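PDB 6K2L: siderophore-interacting protein from Aeromonas hydrophila, which binds FAD and probably reduces the ferric iron of imported siderophores so that the metal is released in the cell. Local coordinates for residues S214-V225 and T241-H251. The protein carries 1 engineered substitution. Residues are numbered along the deposited sequence; the frame is centred on the assembly and turned at random.
Sequences SYFWFGGEEGLV and TRVYAVPYWRH. With FAD (flavin-adenine dinucleotide), chain C.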
ATOM      1  N   SER A 214      -4.880 -15.289  13.159  1.00 26.96           N
ATOM      2  CA  SER A 214      -3.679 -14.518  13.423  1.00 24.61           C
ATOM      3  C   SER A 214      -2.637 -14.781  12.349  1.00 20.96           C
ATOM      4  O   SER A 214      -2.666 -15.791  11.655  1.00 24.59           O
ATOM      5  CB  SER A 214      -3.101 -14.826  14.815  1.00 26.09           C
ATOM      6  OG  SER A 214      -3.014 -16.216  15.050  1.00 21.86           O
ATOM      7  N   TYR A 215      -1.708 -13.839  12.231  1.00 23.39           N
ATOM      8  CA  TYR A 215      -0.613 -13.897  11.276  1.00 19.05           C
ATOM      9  C   TYR A 215       0.686 -13.602  12.017  1.00 21.24           C
ATOM     10  O   TYR A 215       0.799 -12.570  12.687  1.00 21.02           O
ATOM     11  CB  TYR A 215      -0.826 -12.895  10.149  1.00 23.78           C
ATOM     12  CG  TYR A 215       0.214 -12.967   9.054  1.00 27.88           C
ATOM     13  CD1 TYR A 215       0.417 -14.146   8.344  1.00 26.63           C
ATOM     14  CD2 TYR A 215       0.979 -11.841   8.711  1.00 23.43           C
ATOM     15  CE1 TYR A 215       1.364 -14.212   7.331  1.00 25.71           C
ATOM     16  CE2 TYR A 215       1.924 -11.898   7.695  1.00 25.34           C
ATOM     17  CZ  TYR A 215       2.108 -13.091   7.013  1.00 26.36           C
ATOM     18  OH  TYR A 215       3.045 -13.162   6.015  1.00 26.89           O
ATOM     19  N   PHE A 216       1.648 -14.515  11.909  1.00 17.89           N
ATOM     20  CA  PHE A 216       2.955 -14.387  12.531  1.00 16.86           C
ATOM     21  C   PHE A 216       3.988 -14.078  11.458  1.00 15.54           C
ATOM     22  O   PHE A 216       4.062 -14.771  10.447  1.00 16.17           O
ATOM     23  CB  PHE A 216       3.323 -15.665  13.273  1.00 18.57           C
ATOM     24  CG  PHE A 216       2.352 -16.034  14.355  1.00 23.62           C
ATOM     25  CD1 PHE A 216       1.130 -16.636  14.051  1.00 22.23           C
ATOM     26  CD2 PHE A 216       2.663 -15.793  15.683  1.00 21.45           C
ATOM     27  CE1 PHE A 216       0.239 -16.980  15.067  1.00 20.13           C
ATOM     28  CE2 PHE A 216       1.770 -16.138  16.705  1.00 20.83           C
ATOM     29  CZ  PHE A 216       0.557 -16.726  16.394  1.00 18.42           C
ATOM     30  N   TRP A 217       4.757 -13.015  11.665  1.00 15.35           N
ATOM     31  CA  TRP A 217       5.724 -12.539  10.689  1.00 14.51           C
ATOM     32  C   TRP A 217       7.056 -12.379  11.403  1.00 17.74           C
ATOM     33  O   TRP A 217       7.185 -11.528  12.289  1.00 12.89           O
ATOM     34  CB  TRP A 217       5.271 -11.228  10.066  1.00 13.27           C
ATOM     35  CG  TRP A 217       6.047 -10.812   8.856  1.00 16.17           C
ATOM     36  CD1 TRP A 217       5.674 -10.969   7.550  1.00 16.87           C
ATOM     37  CD2 TRP A 217       7.337 -10.176   8.832  1.00 13.91           C
ATOM     38  NE1 TRP A 217       6.651 -10.467   6.713  1.00 13.57           N
ATOM     39  CE2 TRP A 217       7.674  -9.964   7.479  1.00 13.96           C
ATOM     40  CE3 TRP A 217       8.212  -9.726   9.819  1.00 12.79           C
ATOM     41  CZ2 TRP A 217       8.849  -9.325   7.095  1.00 11.30           C
ATOM     42  CZ3 TRP A 217       9.383  -9.093   9.436  1.00 12.65           C
ATOM     43  CH2 TRP A 217       9.690  -8.898   8.088  1.00 14.46           C
ATOM     44  N   PHE A 218       8.026 -13.225  11.042  1.00 19.92           N
ATOM     45  CA  PHE A 218       9.373 -13.227  11.595  1.00 14.76           C
ATOM     46  C   PHE A 218      10.353 -12.996  10.442  1.00 17.45           C
ATOM     47  O   PHE A 218      10.400 -13.790   9.494  1.00 17.45           O
ATOM     48  CB  PHE A 218       9.653 -14.556  12.310  1.00 16.80           C
ATOM     49  CG  PHE A 218       8.567 -14.976  13.298  1.00 21.08           C
ATOM     50  CD1 PHE A 218       8.097 -14.090  14.262  1.00 20.53           C
ATOM     51  CD2 PHE A 218       8.029 -16.258  13.268  1.00 18.37           C
ATOM     52  CE1 PHE A 218       7.104 -14.478  15.173  1.00 21.82           C
ATOM     53  CE2 PHE A 218       7.045 -16.655  14.164  1.00 17.02           C
ATOM     54  CZ  PHE A 218       6.585 -15.770  15.128  1.00 23.26           C
ATOM     55  N   GLY A 219      11.099 -11.885  10.499  1.00 15.05           N
ATOM     56  CA  GLY A 219      12.114 -11.589   9.507  1.00 13.90           C
ATOM     57  C   GLY A 219      13.335 -10.984  10.173  1.00 10.89           C
ATOM     58  O   GLY A 219      13.389 -10.832  11.383  1.00 11.47           O
ATOM     59  N   GLY A 220      14.308 -10.608   9.363  1.00 15.32           N
ATOM     60  CA  GLY A 220      15.548 -10.121   9.950  1.00 18.80           C
ATOM     61  C   GLY A 220      16.564 -11.223  10.176  1.00 16.57           C
ATOM     62  O   GLY A 220      16.476 -12.284   9.556  1.00 16.37           O
ATOM     63  N   GLU A 221      17.496 -11.010  11.094  1.00 22.62           N
ATOM     64  CA  GLU A 221      18.623 -11.920  11.307  1.00 21.37           C
ATOM     65  C   GLU A 221      18.170 -13.297  11.813  1.00 21.17           C
ATOM     66  O   GLU A 221      17.164 -13.444  12.512  1.00 20.76           O
ATOM     67  CB  GLU A 221      19.608 -11.303  12.297  1.00 20.51           C
ATOM     68  CG  GLU A 221      21.036 -11.778  12.119  1.00 23.74           C
ATOM     69  CD  GLU A 221      21.341 -12.981  12.970  1.00 22.53           C
ATOM     70  OE1 GLU A 221      20.624 -13.189  13.972  1.00 25.08           O
ATOM     71  OE2 GLU A 221      22.293 -13.717  12.640  1.00 23.69           O
ATOM     72  N   GLU A 222      18.966 -14.318  11.473  1.00 26.94           N
ATOM     73  CA  GLU A 222      18.549 -15.712  11.660  1.00 28.08           C
ATOM     74  C   GLU A 222      18.201 -16.035  13.114  1.00 27.64           C
ATOM     75  O   GLU A 222      17.242 -16.789  13.378  1.00 24.03           O
ATOM     76  CB  GLU A 222      19.649 -16.643  11.173  1.00 27.39           C
ATOM     77  CG  GLU A 222      19.144 -17.988  10.745  1.00 35.49           C
ATOM     78  CD  GLU A 222      20.226 -19.058  10.822  1.00 42.57           C
ATOM     79  OE1 GLU A 222      20.858 -19.193  11.908  1.00 42.34           O
ATOM     80  OE2 GLU A 222      20.440 -19.748   9.792  1.00 46.65           O
ATOM     81  N   GLY A 223      18.980 -15.484  14.060  1.00 24.25           N
ATOM     82  CA  GLY A 223      18.800 -15.668  15.494  1.00 24.80           C
ATOM     83  C   GLY A 223      17.574 -15.024  16.114  1.00 29.58           C
ATOM     84  O   GLY A 223      17.378 -15.110  17.329  1.00 37.13           O
ATOM     85  N   LEU A 224      16.775 -14.319  15.317  1.00 25.62           N
ATOM     86  CA  LEU A 224      15.427 -13.938  15.712  1.00 25.88           C
ATOM     87  C   LEU A 224      14.380 -14.830  15.064  1.00 29.45           C
ATOM     88  O   LEU A 224      13.433 -15.259  15.732  1.00 30.21           O
ATOM     89  CB  LEU A 224      15.149 -12.476  15.342  1.00 22.06           C
ATOM     90  CG  LEU A 224      15.979 -11.405  16.029  1.00 23.55           C
ATOM     91  CD1 LEU A 224      15.992 -10.158  15.176  1.00 21.42           C
ATOM     92  CD2 LEU A 224      15.423 -11.092  17.400  1.00 23.61           C
ATOM     93  N   VAL A 225      14.537 -15.125  13.766  1.00 24.50           N
ATOM     94  CA  VAL A 225      13.495 -15.845  13.040  1.00 23.01           C
ATOM     95  C   VAL A 225      13.345 -17.257  13.569  1.00 31.61           C
ATOM     96  O   VAL A 225      12.227 -17.745  13.777  1.00 31.08           O
ATOM     97  CB  VAL A 225      13.790 -15.851  11.534  1.00 21.65           C
ATOM     98  CG1 VAL A 225      12.827 -16.790  10.817  1.00 17.70           C
ATOM     99  CG2 VAL A 225      13.687 -14.446  10.981  1.00 18.47           C
ATOM    100  N   THR A 241       0.641 -21.556   6.466  1.00 25.22           N
ATOM    101  CA  THR A 241       0.287 -20.409   5.640  1.00 29.02           C
ATOM    102  C   THR A 241       0.113 -19.124   6.453  1.00 29.81           C
ATOM    103  O   THR A 241       0.096 -18.037   5.869  1.00 28.80           O
ATOM    104  CB  THR A 241      -0.988 -20.714   4.856  1.00 28.55           C
ATOM    105  OG1 THR A 241      -2.076 -20.919   5.767  1.00 32.80           O
ATOM    106  CG2 THR A 241      -0.798 -21.952   4.022  1.00 24.65           C
ATOM    107  N   ARG A 242      -0.030 -19.215   7.775  1.00 28.05           N
ATOM    108  CA  ARG A 242      -0.207 -18.034   8.612  1.00 25.63           C
ATOM    109  C   ARG A 242       1.030 -17.722   9.442  1.00 21.62           C
ATOM    110  O   ARG A 242       0.945 -16.989  10.431  1.00 19.55           O
ATOM    111  CB  ARG A 242      -1.440 -18.201   9.492  1.00 22.04           C
ATOM    112  CG  ARG A 242      -2.687 -17.901   8.694  1.00 24.02           C
ATOM    113  CD  ARG A 242      -3.919 -18.532   9.275  1.00 22.44           C
ATOM    114  NE  ARG A 242      -3.984 -18.367  10.713  1.00 26.59           N
ATOM    115  CZ  ARG A 242      -3.806 -19.343  11.595  1.00 28.32           C
ATOM    116  NH1 ARG A 242      -3.544 -20.571  11.168  1.00 24.85           N
ATOM    117  NH2 ARG A 242      -3.890 -19.075  12.900  1.00 25.71           N
ATOM    118  N   VAL A 243       2.176 -18.282   9.061  1.00 19.10           N
ATOM    119  CA  VAL A 243       3.459 -17.979   9.674  1.00 21.22           C
ATOM    120  C   VAL A 243       4.426 -17.625   8.554  1.00 23.29           C
ATOM    121  O   VAL A 243       4.657 -18.435   7.649  1.00 26.09           O
ATOM    122  CB  VAL A 243       4.015 -19.149  10.506  1.00 21.24           C
ATOM    123  CG1 VAL A 243       5.357 -18.748  11.124  1.00 16.08           C
ATOM    124  CG2 VAL A 243       3.028 -19.578  11.583  1.00 16.69           C
ATOM    125  N   TYR A 244       4.974 -16.419   8.604  1.00 18.73           N
ATOM    126  CA  TYR A 244       6.077 -16.012   7.742  1.00 18.87           C
ATOM    127  C   TYR A 244       7.344 -16.069   8.600  1.00 17.40           C
ATOM    128  O   TYR A 244       7.413 -15.445   9.669  1.00 18.69           O
ATOM    129  CB  TYR A 244       5.791 -14.620   7.171  1.00 15.06           C
ATOM    130  CG  TYR A 244       6.885 -13.961   6.376  1.00 17.23           C
ATOM    131  CD1 TYR A 244       7.990 -13.366   7.010  1.00 15.65           C
ATOM    132  CD2 TYR A 244       6.790 -13.870   4.989  1.00 16.32           C
ATOM    133  CE1 TYR A 244       8.981 -12.726   6.271  1.00 14.19           C
ATOM    134  CE2 TYR A 244       7.779 -13.246   4.233  1.00 13.01           C
ATOM    135  CZ  TYR A 244       8.870 -12.679   4.876  1.00 18.25           C
ATOM    136  OH  TYR A 244       9.841 -12.043   4.129  1.00 19.46           O
ATOM    137  N   ALA A 245       8.322 -16.867   8.176  1.00 12.77           N
ATOM    138  CA  ALA A 245       9.592 -17.004   8.903  1.00 15.53           C
ATOM    139  C   ALA A 245      10.701 -17.080   7.866  1.00 16.04           C
ATOM    140  O   ALA A 245      11.012 -18.152   7.342  1.00 15.19           O
ATOM    141  CB  ALA A 245       9.606 -18.215   9.826  1.00 16.77           C
ATOM    142  N   VAL A 246      11.286 -15.924   7.561  1.00 15.35           N
ATOM    143  CA  VAL A 246      12.297 -15.797   6.525  1.00 16.04           C
ATOM    144  C   VAL A 246      13.495 -15.110   7.169  1.00 18.05           C
ATOM    145  O   VAL A 246      13.388 -13.949   7.575  1.00 19.17           O
ATOM    146  CB  VAL A 246      11.798 -14.975   5.328  1.00 14.43           C
ATOM    147  CG1 VAL A 246      12.907 -14.752   4.356  1.00 13.99           C
ATOM    148  CG2 VAL A 246      10.631 -15.646   4.666  1.00 18.90           C
ATOM    149  N   PRO A 247      14.646 -15.771   7.302  1.00 21.06           N
ATOM    150  CA  PRO A 247      15.827 -15.066   7.835  1.00 18.38           C
ATOM    151  C   PRO A 247      16.409 -14.174   6.751  1.00 17.61           C
ATOM    152  O   PRO A 247      16.701 -14.629   5.643  1.00 19.80           O
ATOM    153  CB  PRO A 247      16.781 -16.200   8.234  1.00 21.10           C
ATOM    154  CG  PRO A 247      15.998 -17.512   7.980  1.00 21.25           C
ATOM    155  CD  PRO A 247      14.929 -17.186   6.996  1.00 16.34           C
ATOM    156  N   TYR A 248      16.511 -12.877   7.052  1.00 19.03           N
ATOM    157  CA  TYR A 248      16.954 -11.925   6.042  1.00 16.30           C
ATOM    158  C   TYR A 248      18.464 -11.976   5.855  1.00 17.60           C
ATOM    159  O   TYR A 248      18.951 -11.679   4.760  1.00 15.95           O
ATOM    160  CB  TYR A 248      16.508 -10.510   6.410  1.00 13.74           C
ATOM    161  CG  TYR A 248      15.060 -10.195   6.043  1.00 14.68           C
ATOM    162  CD1 TYR A 248      14.160 -11.204   5.757  1.00 14.84           C
ATOM    163  CD2 TYR A 248      14.597  -8.887   6.005  1.00  9.97           C
ATOM    164  CE1 TYR A 248      12.862 -10.918   5.425  1.00 15.35           C
ATOM    165  CE2 TYR A 248      13.299  -8.596   5.667  1.00 10.50           C
ATOM    166  CZ  TYR A 248      12.434  -9.607   5.376  1.00 13.82           C
ATOM    167  OH  TYR A 248      11.126  -9.334   5.021  1.00 16.23           O
ATOM    168  N   TRP A 249      19.207 -12.357   6.892  1.00 16.99           N
ATOM    169  CA  TRP A 249      20.662 -12.496   6.843  1.00 18.75           C
ATOM    170  C   TRP A 249      21.124 -13.262   8.077  1.00 24.15           C
ATOM    171  O   TRP A 249      20.325 -13.645   8.940  1.00 23.13           O
ATOM    172  CB  TRP A 249      21.368 -11.143   6.780  1.00 17.38           C
ATOM    173  CG  TRP A 249      21.168 -10.278   8.001  1.00 18.19           C
ATOM    174  CD1 TRP A 249      19.997  -9.705   8.421  1.00 17.58           C
ATOM    175  CD2 TRP A 249      22.167  -9.880   8.955  1.00 20.21           C
ATOM    176  NE1 TRP A 249      20.210  -8.971   9.570  1.00 16.94           N
ATOM    177  CE2 TRP A 249      21.530  -9.060   9.914  1.00 19.41           C
ATOM    178  CE3 TRP A 249      23.539 -10.128   9.086  1.00 19.67           C
ATOM    179  CZ2 TRP A 249      22.218  -8.497  10.993  1.00 21.01           C
ATOM    180  CZ3 TRP A 249      24.221  -9.572  10.161  1.00 20.14           C
ATOM    181  CH2 TRP A 249      23.560  -8.763  11.099  1.00 20.28           C
ATOM    182  N   ARG A 250      22.430 -13.480   8.162  1.00 28.78           N
ATOM    183  CA  ARG A 250      23.010 -14.247   9.258  1.00 24.82           C
ATOM    184  C   ARG A 250      24.306 -13.571   9.668  1.00 23.45           C
ATOM    185  O   ARG A 250      25.198 -13.391   8.836  1.00 20.48           O
ATOM    186  CB  ARG A 250      23.255 -15.692   8.849  1.00 24.79           C
ATOM    187  CG  ARG A 250      23.737 -16.542   9.999  1.00 33.71           C
ATOM    188  CD  ARG A 250      23.577 -18.013   9.692  1.00 42.52           C
ATOM    189  NE  ARG A 250      24.064 -18.878  10.767  1.00 42.83           N
ATOM    190  CZ  ARG A 250      24.172 -20.205  10.664  1.00 46.34           C
ATOM    191  NH1 ARG A 250      23.833 -20.818   9.531  1.00 42.56           N
ATOM    192  NH2 ARG A 250      24.624 -20.920  11.689  1.00 45.86           N
ATOM    193  N   HIS A 251      24.376 -13.167  10.938  1.00 26.53           N
ATOM    194  CA  HIS A 251      25.559 -12.537  11.512  1.00 27.87           C
ATOM    195  C   HIS A 251      26.834 -13.290  11.136  1.00 31.49           C
ATOM    196  O   HIS A 251      26.962 -14.490  11.407  1.00 25.54           O
ATOM    197  CB  HIS A 251      25.392 -12.485  13.028  1.00 33.35           C
ATOM    198  CG  HIS A 251      26.453 -11.702  13.735  1.00 37.34           C
ATOM    199  ND1 HIS A 251      27.179 -10.702  13.123  1.00 37.25           N
ATOM    200  CD2 HIS A 251      26.887 -11.753  15.018  1.00 41.56           C
ATOM    201  CE1 HIS A 251      28.024 -10.180  13.992  1.00 41.93           C
ATOM    202  NE2 HIS A 251      27.863 -10.796  15.152  1.00 54.84           N
TER
HETATM  203  PA  FAD C 301      26.828  -9.001   2.481  1.00 13.84           P
HETATM  204  O1A FAD C 301      27.817  -8.874   1.366  1.00 21.17           O
HETATM  205  O2A FAD C 301      25.670  -9.979   2.242  1.00 13.73           O
HETATM  206  O5B FAD C 301      27.459  -9.501   3.890  1.00 23.40           O
HETATM  207  C5B FAD C 301      28.668  -8.923   4.427  1.00 18.13           C
HETATM  208  C4B FAD C 301      28.776  -9.120   5.926  1.00 20.30           C
HETATM  209  O4B FAD C 301      27.955  -8.151   6.617  1.00 27.23           O
HETATM  210  C3B FAD C 301      28.364 -10.479   6.488  1.00 25.75           C
HETATM  211  O3B FAD C 301      29.198 -10.825   7.592  1.00 26.83           O
HETATM  212  C2B FAD C 301      26.908 -10.245   6.912  1.00 23.87           C
HETATM  213  O2B FAD C 301      26.447 -11.075   7.976  1.00 20.74           O
HETATM  214  C1B FAD C 301      26.954  -8.797   7.388  1.00 20.86           C
HETATM  215  N9A FAD C 301      25.725  -8.083   7.149  1.00 19.84           N
HETATM  216  C8A FAD C 301      24.933  -8.159   6.031  1.00 20.47           C
HETATM  217  N7A FAD C 301      23.885  -7.368   6.063  1.00 19.11           N
HETATM  218  C5A FAD C 301      24.007  -6.719   7.285  1.00 20.24           C
HETATM  219  C6A FAD C 301      23.215  -5.747   7.923  1.00 19.81           C
HETATM  220  N6A FAD C 301      22.119  -5.217   7.376  1.00 14.34           N
HETATM  221  N1A FAD C 301      23.611  -5.317   9.148  1.00 20.93           N
HETATM  222  C2A FAD C 301      24.718  -5.839   9.685  1.00 22.86           C
HETATM  223  N3A FAD C 301      25.550  -6.753   9.169  1.00 25.42           N
HETATM  224  C4A FAD C 301      25.138  -7.149   7.961  1.00 19.38           C
HETATM  225  N1  FAD C 301      18.209  -5.626   4.097  1.00 10.72           N
HETATM  226  C2  FAD C 301      18.031  -4.273   4.142  1.00 13.28           C
HETATM  227  O2  FAD C 301      18.914  -3.512   4.543  1.00 13.02           O
HETATM  228  N3  FAD C 301      16.824  -3.721   3.742  1.00 13.53           N
HETATM  229  C4  FAD C 301      15.730  -4.413   3.281  1.00 14.20           C
HETATM  230  O4  FAD C 301      14.712  -3.808   2.946  1.00 13.07           O
HETATM  231  C4X FAD C 301      15.931  -5.850   3.222  1.00 15.22           C
HETATM  232  N5  FAD C 301      14.930  -6.603   2.778  1.00 13.46           N
HETATM  233  C5X FAD C 301      15.121  -7.962   2.733  1.00 11.97           C
HETATM  234  C6  FAD C 301      14.076  -8.765   2.295  1.00 10.76           C
HETATM  235  C7  FAD C 301      14.204 -10.150   2.252  1.00 13.60           C
HETATM  236  C7M FAD C 301      13.051 -10.981   1.746  1.00 12.29           C
HETATM  237  C8  FAD C 301      15.424 -10.746   2.625  1.00 15.68           C
HETATM  238  C8M FAD C 301      15.622 -12.240   2.548  1.00 13.78           C
HETATM  239  C9  FAD C 301      16.478  -9.941   3.047  1.00 13.08           C
HETATM  240  C9A FAD C 301      16.335  -8.562   3.114  1.00 11.46           C
HETATM  241  N10 FAD C 301      17.375  -7.733   3.580  1.00 13.34           N
HETATM  242  C10 FAD C 301      17.203  -6.365   3.659  1.00 12.55           C
HETATM  243  C1' FAD C 301      18.653  -8.319   4.026  1.00 16.35           C
HETATM  244  C2' FAD C 301      19.832  -8.054   3.087  1.00 15.71           C
HETATM  245  O2' FAD C 301      19.725  -8.809   1.876  1.00 10.66           O
HETATM  246  C3' FAD C 301      21.124  -8.430   3.818  1.00 17.04           C
HETATM  247  O3' FAD C 301      21.380  -7.443   4.814  1.00 14.55           O
HETATM  248  C4' FAD C 301      22.351  -8.562   2.917  1.00 16.29           C
HETATM  249  O4' FAD C 301      23.289  -9.436   3.552  1.00 18.02           O
HETATM  250  C5' FAD C 301      22.966  -7.212   2.619  1.00 14.97           C
HETATM  251  O5' FAD C 301      24.006  -7.373   1.636  1.00 18.37           O
HETATM  252  P   FAD C 301      25.399  -6.646   1.783  1.00 15.31           P
HETATM  253  O1P FAD C 301      26.062  -6.736   0.403  1.00 19.47           O
HETATM  254  O2P FAD C 301      25.268  -5.294   2.325  1.00 16.45           O
HETATM  255  O3P FAD C 301      26.195  -7.579   2.809  1.00 18.31           O
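Trp217 (chi1 -168°) and Tyr244 (chi1 173°) both hold CG anti to the backbone N, which sends two neighbouring rings off the sheet side by side, in an offset stack with planes 5° apart. Tyr244 CD1 lies 3.2 Å from Trp217 NE1, over one face of the indole. The Tyr248 side chain crosses that of Trp217 at about a right angle, its OH at the indole edge, 3.1 Å from Trp217 CZ2, and this OH donates to Tyr244 OH at 3.1 Å. The Tyr248 ring has Gly220 N over the rim of one face and the flavin over the other, as close as 3.3 Å, FAD C9 to Tyr248 CG. Trp249 is sandwiched too, between the adenine and Glu221 CG, which makes a CH-pi contact over the six-membered ring. In the bent Glu221 chain OE2 accepts from His251 N with its anti lone pair, 2.7 Å, while OE1 caps the following helix through Gly223 N. Strands 214-218 and 243-245 run parallel, joined by backbone hydrogen bonds such as Tyr244 N to Phe216 O, 2.6 Å. On the face opposite Trp217, Phe218 and Ala245 pack under helix 222-235. This is a beta-alpha-beta unit at the edge of the parallel sheet of a domain related to the nucleotide-binding half of ferredoxin reductases, the chain beyond strand 243-245 running on into the FAD pocket.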